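Long-range contacts in Crov588 (Cafeteriavirus, PDB 6NYR), which is of unknown function but folds as a leucine-rich-repeat protein whose FNIP repeats curve into a circular shape: residues L275-F280 against S296-T301; N291-S296 against V314-L319; L605-F610 against L627-F632; V651-Y656 against K674-N679. All blocks are in the same frame, centred on the assembly; numbering follows the deposited sequence.

How the interactions relate
Following the chain of this circular leucine-rich-repeat protein from the N terminus, interaction 1 pairs strand 277-279 with strand 299-301 and so closes the loop of one repeat coil. Interaction 2 crosses it: its first segment, 291-296, lies within that coil and shares Ser-296, while 314-319 belongs to the next coil, so the two join successive coils at the strands and in the loops leading to them. Interaction 3 repeats the strand pairing on the opposite side of the chain's centre, its centre about 54 Å from that of interaction 1. Interaction 4 follows in series and adjoins interaction 3, because strand 651-655 pairs with 629-631 on one side and with the last strand, 674-678, on the other.

Interaction 1: L275-F280 against S296-T301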
# COMPACT_ATOMS: atom_id res chain seq x y z
N LEU A 275 18.42 19.03 -14.88
CA LEU A 275 17.40 18.60 -13.93
C LEU A 275 16.12 18.18 -14.63
O LEU A 275 15.59 18.92 -15.47
CB LEU A 275 17.11 19.73 -12.94
CG LEU A 275 18.07 19.91 -11.76
CD1 LEU A 275 17.77 21.23 -11.04
CD2 LEU A 275 17.98 18.75 -10.79
N THR A 276 15.62 17.00 -14.27
CA THR A 276 14.33 16.53 -14.74
C THR A 276 13.24 16.60 -13.68
O THR A 276 12.07 16.82 -14.02
CB THR A 276 14.44 15.08 -15.24
OG1 THR A 276 15.07 14.27 -14.23
CG2 THR A 276 15.25 15.02 -16.53
N HIS A 277 13.60 16.43 -12.41
CA HIS A 277 12.64 16.44 -11.31
C HIS A 277 13.02 17.50 -10.28
O HIS A 277 14.15 17.51 -9.77
CB HIS A 277 12.57 15.07 -10.62
CG HIS A 277 12.03 13.98 -11.49
ND1 HIS A 277 12.64 13.59 -12.66
CD2 HIS A 277 10.94 13.20 -11.36
CE1 HIS A 277 11.94 12.61 -13.21
NE2 HIS A 277 10.90 12.36 -12.44
N ILE A 278 12.08 18.39 -9.98
CA ILE A 278 12.23 19.37 -8.92
C ILE A 278 11.04 19.26 -7.97
O ILE A 278 9.89 19.29 -8.41
CB ILE A 278 12.33 20.81 -9.47
CG1 ILE A 278 13.64 20.98 -10.25
CG2 ILE A 278 12.24 21.83 -8.34
CD1 ILE A 278 13.77 22.31 -10.96
N THR A 279 11.33 19.15 -6.68
CA THR A 279 10.32 19.18 -5.64
C THR A 279 10.68 20.29 -4.66
O THR A 279 11.83 20.37 -4.20
CB THR A 279 10.21 17.84 -4.91
OG1 THR A 279 9.78 16.83 -5.83
CG2 THR A 279 9.21 17.93 -3.75
N PHE A 280 9.72 21.15 -4.35
CA PHE A 280 9.89 22.18 -3.34
C PHE A 280 9.28 21.71 -2.02
O PHE A 280 8.40 20.85 -1.99
CB PHE A 280 9.23 23.50 -3.77
CG PHE A 280 10.00 24.24 -4.83
CD1 PHE A 280 11.16 24.92 -4.52
CD2 PHE A 280 9.55 24.27 -6.14
CE1 PHE A 280 11.87 25.60 -5.49
CE2 PHE A 280 10.25 24.95 -7.12
CZ PHE A 280 11.41 25.62 -6.79
N SER A 296 15.32 20.85 -19.30
CA SER A 296 15.04 19.42 -19.29
C SER A 296 13.90 19.04 -18.36
O SER A 296 13.44 17.89 -18.40
CB SER A 296 16.29 18.63 -18.88
OG SER A 296 17.39 18.96 -19.70
N LEU A 297 13.43 19.97 -17.52
CA LEU A 297 12.48 19.65 -16.46
C LEU A 297 11.25 18.95 -17.00
O LEU A 297 10.57 19.46 -17.90
CB LEU A 297 12.09 20.94 -15.74
CG LEU A 297 11.41 20.80 -14.38
CD1 LEU A 297 12.35 20.17 -13.37
CD2 LEU A 297 10.94 22.17 -13.89
N THR A 298 10.95 17.78 -16.43
CA THR A 298 9.72 17.07 -16.75
C THR A 298 8.74 17.03 -15.60
O THR A 298 7.53 16.97 -15.83
CB THR A 298 10.03 15.62 -17.17
OG1 THR A 298 10.68 14.94 -16.10
CG2 THR A 298 10.92 15.62 -18.41
N HIS A 299 9.22 17.04 -14.36
CA HIS A 299 8.38 16.91 -13.18
C HIS A 299 8.64 18.07 -12.24
O HIS A 299 9.80 18.36 -11.90
CB HIS A 299 8.62 15.57 -12.49
CG HIS A 299 8.14 14.39 -13.28
ND1 HIS A 299 8.73 14.00 -14.46
CD2 HIS A 299 7.10 13.55 -13.07
CE1 HIS A 299 8.09 12.94 -14.94
NE2 HIS A 299 7.10 12.65 -14.11
N LEU A 300 7.57 18.76 -11.84
CA LEU A 300 7.66 19.92 -10.97
C LEU A 300 6.59 19.84 -9.90
O LEU A 300 5.39 19.79 -10.22
CB LEU A 300 7.51 21.21 -11.78
CG LEU A 300 7.57 22.51 -10.96
CD1 LEU A 300 8.85 22.58 -10.17
CD2 LEU A 300 7.42 23.71 -11.89
N THR A 301 7.01 19.83 -8.64
CA THR A 301 6.11 19.76 -7.50
C THR A 301 6.37 20.96 -6.60
O THR A 301 7.49 21.15 -6.12
CB THR A 301 6.32 18.46 -6.71
OG1 THR A 301 6.02 17.33 -7.54
CG2 THR A 301 5.44 18.43 -5.47
O HOH W 1 8.30 16.68 -9.11
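The carbonyl oxygen of Thr-276 is the polar hub, gripped by two consecutive backbone N-H groups. Thr-298 N reaches it at 2.8 Å on an in-plane lone pair, and His-299 N comes nearly along the C=O axis at 2.9 Å. The two segments exchange three further bonds: Ile-278 N to His-299 O, Thr-301 N to Ile-278 O, and Phe-280 N to Thr-301 O. A water donates to Ile-278 O and also bonds Thr-301 OG1.

On the face shared by His-277 and His-299 the imidazoles form an offset stack, planes 5° apart. NE2 of His-277 lies over the rim of the His-299 ring, 3.4 Å from ND1 of His-299, a stacking contact and not a hydrogen bond. Thr-298 OG1 holds the rotation of His-299 from the ring plane, 2.7 Å from its ND1, and Thr-276 OG1 does so for His-277. Tyr-255 of the preceding coil stacks on His-277 and His-321 of the following one on His-299.

On the buried face Leu-297 CD1 packs crosswise on Ile-278 CG1 at 3.5 Å, while Ile-278 CG2 lies beside Leu-300 CD1. As in leucine-rich-repeat solenoids, the parallel strands turn leucine and isoleucine to the inside of the coil.

Interaction 2: N291-S296 against V314-L319; sequences NVLPNS and VLPNSL
Residues 291-296 and 314-319 form two equivalent loops that lie against each other and run in nearly the same direction, 11° apart. The apolar part of their contact rests on Leu-293. With CG anti to the carbonyl carbon (chi1 -66°) and the chain extended beyond it, its CD1 reaches across to the neighbouring loop. There it lies 3.9 Å from Leu-315 CD2 and equally far from Pro-316 CD, so that one methyl touches both a leucine tip and a proline ring. The leucine and proline cross at about a right angle.

Contacts of carbon with carbonyl oxygen come next. Leu-293 CD1 sits 3.4 Å from Val-314 O, and the Pro-316 ring turns its CG toward Pro-294 O, 3.2 Å away.

The polar part belongs to Ser-318. Its OG takes the crowded position between backbone N and carbonyl carbon (chi1 48°), which brings it 2.8 Å from Asn-295 O. That oxygen competes for the single hydroxyl proton with Leu-297 O, the stronger partner. Ser-318 sits in a type I turn from Pro-316 to Leu-319, with a weak bond from Leu-319 N to Pro-316 O.

Among the neighbouring strands, the loop 291-296 leads into strand 299-301, and the loop 314-319 leads into strand 321-323; Leu-315 and Leu-319 both rest on Leu-300 of strand 299-301, while Pro-294 packs back on Leu-271 and Leu-275.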
# COMPACT_ATOMS: atom_id res chain seq x y z
N ASN A 291 13.88 32.76 -17.30
CA ASN A 291 14.83 31.74 -17.73
C ASN A 291 15.54 31.11 -16.54
O ASN A 291 16.76 30.97 -16.52
CB ASN A 291 15.85 32.34 -18.71
CG ASN A 291 15.21 32.76 -20.02
OD1 ASN A 291 14.93 33.94 -20.25
ND2 ASN A 291 14.97 31.79 -20.90
N VAL A 292 14.75 30.71 -15.55
CA VAL A 292 15.26 30.16 -14.30
C VAL A 292 15.15 28.64 -14.28
O VAL A 292 16.09 27.95 -13.88
CB VAL A 292 14.52 30.79 -13.10
CG1 VAL A 292 15.05 30.25 -11.79
CG2 VAL A 292 14.61 32.31 -13.16
N LEU A 293 14.01 28.10 -14.68
CA LEU A 293 13.79 26.67 -14.63
C LEU A 293 14.59 25.97 -15.73
O LEU A 293 14.68 26.48 -16.85
CB LEU A 293 12.31 26.35 -14.77
CG LEU A 293 11.39 26.82 -13.64
CD1 LEU A 293 9.94 26.51 -13.98
CD2 LEU A 293 11.80 26.17 -12.34
N PRO A 294 15.17 24.81 -15.44
CA PRO A 294 15.95 24.11 -16.47
C PRO A 294 15.07 23.69 -17.64
O PRO A 294 13.85 23.53 -17.51
CB PRO A 294 16.53 22.89 -15.73
CG PRO A 294 15.78 22.78 -14.45
CD PRO A 294 15.13 24.09 -14.15
N ASN A 295 15.71 23.51 -18.79
CA ASN A 295 15.01 23.17 -20.02
C ASN A 295 14.77 21.67 -20.18
O ASN A 295 14.07 21.27 -21.12
CB ASN A 295 15.80 23.71 -21.22
CG ASN A 295 17.24 23.24 -21.24
OD1 ASN A 295 17.57 22.20 -20.67
ND2 ASN A 295 18.11 24.01 -21.88
N SER A 296 15.32 20.85 -19.30
CA SER A 296 15.04 19.42 -19.29
C SER A 296 13.90 19.04 -18.36
O SER A 296 13.44 17.89 -18.40
CB SER A 296 16.29 18.63 -18.88
OG SER A 296 17.39 18.96 -19.70
N VAL A 314 7.90 30.97 -18.49
CA VAL A 314 8.48 30.58 -17.22
C VAL A 314 8.57 29.06 -17.10
O VAL A 314 9.61 28.51 -16.74
CB VAL A 314 7.67 31.17 -16.04
CG1 VAL A 314 8.15 30.59 -14.72
CG2 VAL A 314 7.77 32.68 -16.03
N LEU A 315 7.48 28.37 -17.42
CA LEU A 315 7.48 26.91 -17.46
C LEU A 315 8.11 26.43 -18.76
O LEU A 315 7.70 26.87 -19.84
CB LEU A 315 6.06 26.38 -17.33
CG LEU A 315 5.34 26.75 -16.03
CD1 LEU A 315 3.91 26.23 -16.03
CD2 LEU A 315 6.11 26.21 -14.84
N PRO A 316 9.10 25.54 -18.70
CA PRO A 316 9.75 25.10 -19.93
C PRO A 316 8.85 24.18 -20.74
O PRO A 316 7.87 23.61 -20.25
CB PRO A 316 11.00 24.36 -19.44
CG PRO A 316 10.68 23.93 -18.04
CD PRO A 316 9.64 24.88 -17.49
N ASN A 317 9.20 24.04 -22.02
CA ASN A 317 8.42 23.23 -22.94
C ASN A 317 8.66 21.74 -22.78
O ASN A 317 8.03 20.95 -23.48
CB ASN A 317 8.72 23.66 -24.38
CG ASN A 317 8.13 25.01 -24.72
OD1 ASN A 317 6.91 25.18 -24.72
ND2 ASN A 317 8.99 25.98 -25.01
N SER A 318 9.56 21.35 -21.88
CA SER A 318 9.75 19.94 -21.54
C SER A 318 8.81 19.44 -20.46
O SER A 318 8.64 18.22 -20.32
CB SER A 318 11.20 19.73 -21.09
OG SER A 318 11.57 20.70 -20.12
N LEU A 319 8.16 20.33 -19.72
CA LEU A 319 7.42 19.92 -18.53
C LEU A 319 6.22 19.06 -18.91
O LEU A 319 5.41 19.44 -19.76
CB LEU A 319 6.96 21.15 -17.75
CG LEU A 319 6.46 20.87 -16.33
CD1 LEU A 319 7.59 20.48 -15.41
CD2 LEU A 319 5.72 22.10 -15.79

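Interaction 3: L605-F610 against L627-F632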
# COMPACT_ATOMS: atom_id res chain seq x y z
N LEU A 605 -18.28 -28.96 -2.07
CA LEU A 605 -17.80 -27.80 -1.32
C LEU A 605 -16.38 -28.05 -0.84
O LEU A 605 -16.08 -29.10 -0.28
CB LEU A 605 -18.74 -27.54 -0.15
CG LEU A 605 -18.75 -26.17 0.51
CD1 LEU A 605 -19.25 -25.06 -0.37
CD2 LEU A 605 -19.64 -26.28 1.77
N THR A 606 -15.51 -27.07 -1.06
CA THR A 606 -14.12 -27.18 -0.62
C THR A 606 -13.80 -26.31 0.58
O THR A 606 -12.94 -26.69 1.38
CB THR A 606 -13.17 -26.80 -1.77
OG1 THR A 606 -13.50 -25.49 -2.25
CG2 THR A 606 -13.29 -27.80 -2.91
N TYR A 607 -14.46 -25.17 0.73
CA TYR A 607 -14.18 -24.22 1.80
C TYR A 607 -15.45 -23.98 2.59
O TYR A 607 -16.47 -23.55 2.02
CB TYR A 607 -13.62 -22.91 1.23
CG TYR A 607 -12.14 -22.98 0.93
CD1 TYR A 607 -11.63 -23.91 0.04
CD2 TYR A 607 -11.24 -22.11 1.54
CE1 TYR A 607 -10.28 -23.99 -0.23
CE2 TYR A 607 -9.89 -22.17 1.28
CZ TYR A 607 -9.41 -23.11 0.39
OH TYR A 607 -8.06 -23.17 0.12
N LEU A 608 -15.41 -24.27 3.88
CA LEU A 608 -16.55 -24.08 4.77
C LEU A 608 -16.11 -23.29 5.99
O LEU A 608 -15.15 -23.66 6.67
CB LEU A 608 -17.13 -25.43 5.21
CG LEU A 608 -18.39 -25.39 6.07
CD1 LEU A 608 -19.46 -24.59 5.35
CD2 LEU A 608 -18.86 -26.80 6.36
N THR A 609 -16.80 -22.18 6.25
CA THR A 609 -16.49 -21.34 7.40
C THR A 609 -17.77 -21.07 8.19
O THR A 609 -18.70 -20.45 7.67
CB THR A 609 -15.84 -20.02 6.97
OG1 THR A 609 -14.63 -20.30 6.26
CG2 THR A 609 -15.52 -19.16 8.18
N PHE A 610 -17.80 -21.54 9.44
CA PHE A 610 -18.85 -21.19 10.38
C PHE A 610 -18.46 -19.91 11.12
O PHE A 610 -17.28 -19.58 11.25
CB PHE A 610 -19.08 -22.33 11.37
CG PHE A 610 -19.56 -23.59 10.73
CD1 PHE A 610 -20.90 -23.78 10.45
CD2 PHE A 610 -18.66 -24.60 10.40
CE1 PHE A 610 -21.34 -24.95 9.85
CE2 PHE A 610 -19.09 -25.77 9.80
CZ PHE A 610 -20.43 -25.94 9.53
N LEU A 627 -14.38 -31.53 0.96
CA LEU A 627 -13.97 -30.39 1.76
C LEU A 627 -12.49 -30.46 2.10
O LEU A 627 -11.99 -31.51 2.52
CB LEU A 627 -14.79 -30.31 3.04
CG LEU A 627 -14.58 -29.01 3.80
CD1 LEU A 627 -15.93 -28.38 4.10
CD2 LEU A 627 -13.80 -29.27 5.07
N THR A 628 -11.79 -29.33 1.93
CA THR A 628 -10.38 -29.24 2.21
C THR A 628 -10.04 -28.27 3.33
O THR A 628 -8.98 -28.42 3.95
CB THR A 628 -9.60 -28.78 0.96
OG1 THR A 628 -10.13 -27.53 0.50
CG2 THR A 628 -9.71 -29.82 -0.15
N HIS A 629 -10.90 -27.29 3.61
CA HIS A 629 -10.61 -26.23 4.57
C HIS A 629 -11.85 -25.96 5.40
O HIS A 629 -12.84 -25.41 4.90
CB HIS A 629 -10.14 -24.97 3.85
CG HIS A 629 -8.79 -25.10 3.22
ND1 HIS A 629 -8.54 -25.94 2.15
CD2 HIS A 629 -7.61 -24.51 3.50
CE1 HIS A 629 -7.27 -25.86 1.81
NE2 HIS A 629 -6.68 -24.99 2.61
N LEU A 630 -11.79 -26.34 6.68
CA LEU A 630 -12.92 -26.23 7.60
C LEU A 630 -12.55 -25.28 8.72
O LEU A 630 -11.56 -25.50 9.42
CB LEU A 630 -13.30 -27.60 8.17
CG LEU A 630 -14.43 -27.61 9.19
CD1 LEU A 630 -15.70 -27.03 8.59
CD2 LEU A 630 -14.67 -29.02 9.71
N THR A 631 -13.34 -24.22 8.89
CA THR A 631 -13.08 -23.21 9.90
C THR A 631 -14.29 -23.05 10.80
O THR A 631 -15.41 -22.83 10.32
CB THR A 631 -12.73 -21.87 9.25
OG1 THR A 631 -11.56 -22.02 8.44
CG2 THR A 631 -12.46 -20.82 10.32
N PHE A 632 -14.06 -23.16 12.11
CA PHE A 632 -15.08 -22.94 13.12
C PHE A 632 -14.83 -21.61 13.82
O PHE A 632 -13.73 -21.04 13.75
CB PHE A 632 -15.09 -24.07 14.14
CG PHE A 632 -15.64 -25.35 13.62
CD1 PHE A 632 -17.01 -25.54 13.50
CD2 PHE A 632 -14.79 -26.37 13.22
CE1 PHE A 632 -17.51 -26.73 13.00
CE2 PHE A 632 -15.29 -27.55 12.73
CZ PHE A 632 -16.65 -27.73 12.62
O HOH W 2 -12.66 -22.29 5.52
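Matched first torsions set Tyr-607 and His-629 side by side: both carry CG anti to the carbonyl carbon (chi1 -82° and -69°), so both rings leave the same face of neighbouring strands in the same direction. The setting is a leucine-rich-repeat solenoid, in which strands 607-609 and 629-631 run parallel and in register. The rings make an offset stack with planes at 10° and centroids 4.2 Å apart. His-629 CB sits over the centre of the phenol ring, and the phenol oxygen in turn lies over the centre of the imidazole. His-585 extends the stack beyond Tyr-607.

The backbone supplies the regular part. Thr-606 O accepts both Thr-628 N and His-629 N, Leu-608 N gives an almost straight bond to His-629 O at 3.0 Å, and Thr-631 N and Phe-610 N follow with bonds to Leu-608 O and Thr-631 O. A water joins Leu-608 O to the hydroxyls of Thr-609 and Thr-631.

On the buried face Leu-627 CD1 crosses Leu-608 at CB, 3.4 Å away, and Leu-630 CD1 meets the edge of Phe-610 at CE2, 3.8 Å away. Phe-610 and Phe-632 lie near parallel but slid apart, touching through CD2 of the former and CE1 of the latter at 3.6 Å. On the opposite face, the one bearing Tyr-607, the imidazole of His-629 is held in its rotation by Thr-628 OG1, which lies in the ring plane 2.8 Å from ND1.

Interaction 4: V651-Y656 against K674-N679; sequences VLKIYY and KIEYFN
Strands 651-655 and 674-678 pair in parallel as the last two strands of the leucine-rich-repeat solenoid, with the short helix 659-662 between them in sequence. Five backbone bonds join them, from Leu-652 N to Lys-674 O at 2.8 Å through to Tyr-656 N to Phe-678 O at 3.1 Å.

Side-chain shape differs along the pair. Lys-653 bends at chi2, chi3 and chi4, folding its chain against Glu-676, so that CE comes 3.1 Å from Glu-676 OE1, although NZ stays 4.2 Å from OE1, beyond a salt bridge. Glu-676, extended past CG, also lays its carboxylate along Val-651 CG1; its OE2 makes a long, weak ion pair with Lys-3.

Phe-678 takes the crowded position between backbone N and carbonyl carbon (chi1 62°), which swings its ring over the opposite backbone. Tyr-655 CA lies over one face near the rim, and Tyr-655 CB is 3.5 Å from Phe-678 CZ. Near the chain's C terminus, Tyr-677 and Asn-679 touch Glu-2 and Met-1, bringing both ends of the chain together.

Tyr-656, with CG anti to the backbone N (chi1 -172°), meets Tyr-677 in a T-shaped stack, planes at 90°: the edge atom CD1 of Tyr-656 stands over the Tyr-677 face, 3.7 Å from Tyr-677 CG.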
# COMPACT_ATOMS: atom_id res chain seq x y z
N VAL A 651 -6.86 -28.59 6.22
CA VAL A 651 -6.65 -27.61 7.27
C VAL A 651 -7.91 -27.49 8.12
O VAL A 651 -9.00 -27.26 7.59
CB VAL A 651 -6.27 -26.23 6.69
CG1 VAL A 651 -6.20 -25.19 7.80
CG2 VAL A 651 -4.95 -26.32 5.95
N LEU A 652 -7.75 -27.64 9.43
CA LEU A 652 -8.82 -27.41 10.40
C LEU A 652 -8.45 -26.19 11.23
O LEU A 652 -7.40 -26.17 11.88
CB LEU A 652 -9.02 -28.64 11.29
CG LEU A 652 -9.97 -28.48 12.48
CD1 LEU A 652 -11.36 -28.11 12.00
CD2 LEU A 652 -10.00 -29.76 13.30
N LYS A 653 -9.32 -25.18 11.21
CA LYS A 653 -9.11 -23.93 11.94
C LYS A 653 -9.99 -23.92 13.18
O LYS A 653 -11.22 -24.06 13.08
CB LYS A 653 -9.42 -22.73 11.05
CG LYS A 653 -9.23 -21.38 11.71
CD LYS A 653 -7.77 -20.95 11.74
CE LYS A 653 -7.41 -20.20 10.46
NZ LYS A 653 -7.85 -18.77 10.51
N ILE A 654 -9.38 -23.70 14.34
CA ILE A 654 -10.01 -23.94 15.63
C ILE A 654 -9.60 -22.87 16.62
O ILE A 654 -8.49 -22.32 16.56
CB ILE A 654 -9.64 -25.35 16.16
CG1 ILE A 654 -10.46 -26.44 15.44
CG2 ILE A 654 -9.80 -25.45 17.67
CD1 ILE A 654 -11.96 -26.24 15.54
N TYR A 655 -10.50 -22.55 17.55
CA TYR A 655 -10.17 -21.67 18.66
C TYR A 655 -9.32 -22.44 19.66
O TYR A 655 -9.73 -23.51 20.14
CB TYR A 655 -11.44 -21.14 19.33
CG TYR A 655 -11.17 -20.26 20.54
CD1 TYR A 655 -10.18 -19.28 20.50
CD2 TYR A 655 -11.91 -20.39 21.70
CE1 TYR A 655 -9.94 -18.47 21.59
CE2 TYR A 655 -11.67 -19.58 22.80
CZ TYR A 655 -10.68 -18.62 22.74
OH TYR A 655 -10.44 -17.81 23.83
N TYR A 656 -8.13 -21.92 19.96
CA TYR A 656 -7.23 -22.61 20.88
C TYR A 656 -7.93 -22.95 22.19
O TYR A 656 -7.78 -24.06 22.71
CB TYR A 656 -6.01 -21.74 21.15
CG TYR A 656 -4.92 -22.44 21.93
CD1 TYR A 656 -4.03 -23.29 21.30
CD2 TYR A 656 -4.79 -22.25 23.30
CE1 TYR A 656 -3.04 -23.93 22.00
CE2 TYR A 656 -3.80 -22.88 24.01
CZ TYR A 656 -2.92 -23.73 23.36
OH TYR A 656 -1.93 -24.37 24.06
N LYS A 674 -3.75 -30.58 8.89
CA LYS A 674 -3.04 -29.60 9.69
C LYS A 674 -4.05 -28.77 10.49
O LYS A 674 -5.10 -28.40 9.97
CB LYS A 674 -2.19 -28.72 8.78
CG LYS A 674 -1.57 -27.51 9.42
CD LYS A 674 -2.16 -26.25 8.81
CE LYS A 674 -1.27 -25.04 9.08
NZ LYS A 674 -0.11 -25.01 8.15
N ILE A 675 -3.72 -28.51 11.75
CA ILE A 675 -4.61 -27.79 12.65
C ILE A 675 -4.06 -26.39 12.86
O ILE A 675 -2.91 -26.22 13.28
CB ILE A 675 -4.77 -28.52 14.00
CG1 ILE A 675 -5.48 -29.86 13.81
CG2 ILE A 675 -5.55 -27.65 14.98
CD1 ILE A 675 -5.27 -30.82 14.95
N GLU A 676 -4.89 -25.39 12.57
CA GLU A 676 -4.56 -23.98 12.79
C GLU A 676 -5.39 -23.46 13.95
O GLU A 676 -6.61 -23.59 13.96
CB GLU A 676 -4.84 -23.15 11.53
CG GLU A 676 -3.81 -23.34 10.43
CD GLU A 676 -4.12 -22.53 9.18
OE1 GLU A 676 -4.95 -21.60 9.27
OE2 GLU A 676 -3.55 -22.83 8.12
N TYR A 677 -4.72 -22.85 14.93
CA TYR A 677 -5.41 -22.27 16.08
C TYR A 677 -5.50 -20.76 15.93
O TYR A 677 -4.65 -20.13 15.29
CB TYR A 677 -4.69 -22.61 17.39
CG TYR A 677 -4.63 -24.09 17.70
CD1 TYR A 677 -5.79 -24.83 17.87
CD2 TYR A 677 -3.41 -24.75 17.84
CE1 TYR A 677 -5.75 -26.19 18.15
CE2 TYR A 677 -3.36 -26.10 18.12
CZ TYR A 677 -4.53 -26.81 18.27
OH TYR A 677 -4.48 -28.16 18.56
N PHE A 678 -6.55 -20.18 16.51
CA PHE A 678 -6.66 -18.73 16.61
C PHE A 678 -6.99 -18.34 18.04
O PHE A 678 -7.41 -19.16 18.86
CB PHE A 678 -7.71 -18.14 15.64
CG PHE A 678 -9.12 -18.62 15.87
CD1 PHE A 678 -9.95 -17.98 16.78
CD2 PHE A 678 -9.62 -19.70 15.16
CE1 PHE A 678 -11.24 -18.42 16.98
CE2 PHE A 678 -10.92 -20.14 15.36
CZ PHE A 678 -11.73 -19.50 16.27
N ASN A 679 -6.76 -17.06 18.34
CA ASN A 679 -6.95 -16.49 19.66
C ASN A 679 -8.10 -15.48 19.63
O ASN A 679 -8.67 -15.17 18.58
CB ASN A 679 -5.68 -15.79 20.15
CG ASN A 679 -4.63 -16.75 20.64
OD1 ASN A 679 -3.52 -16.79 20.09
ND2 ASN A 679 -4.95 -17.51 21.67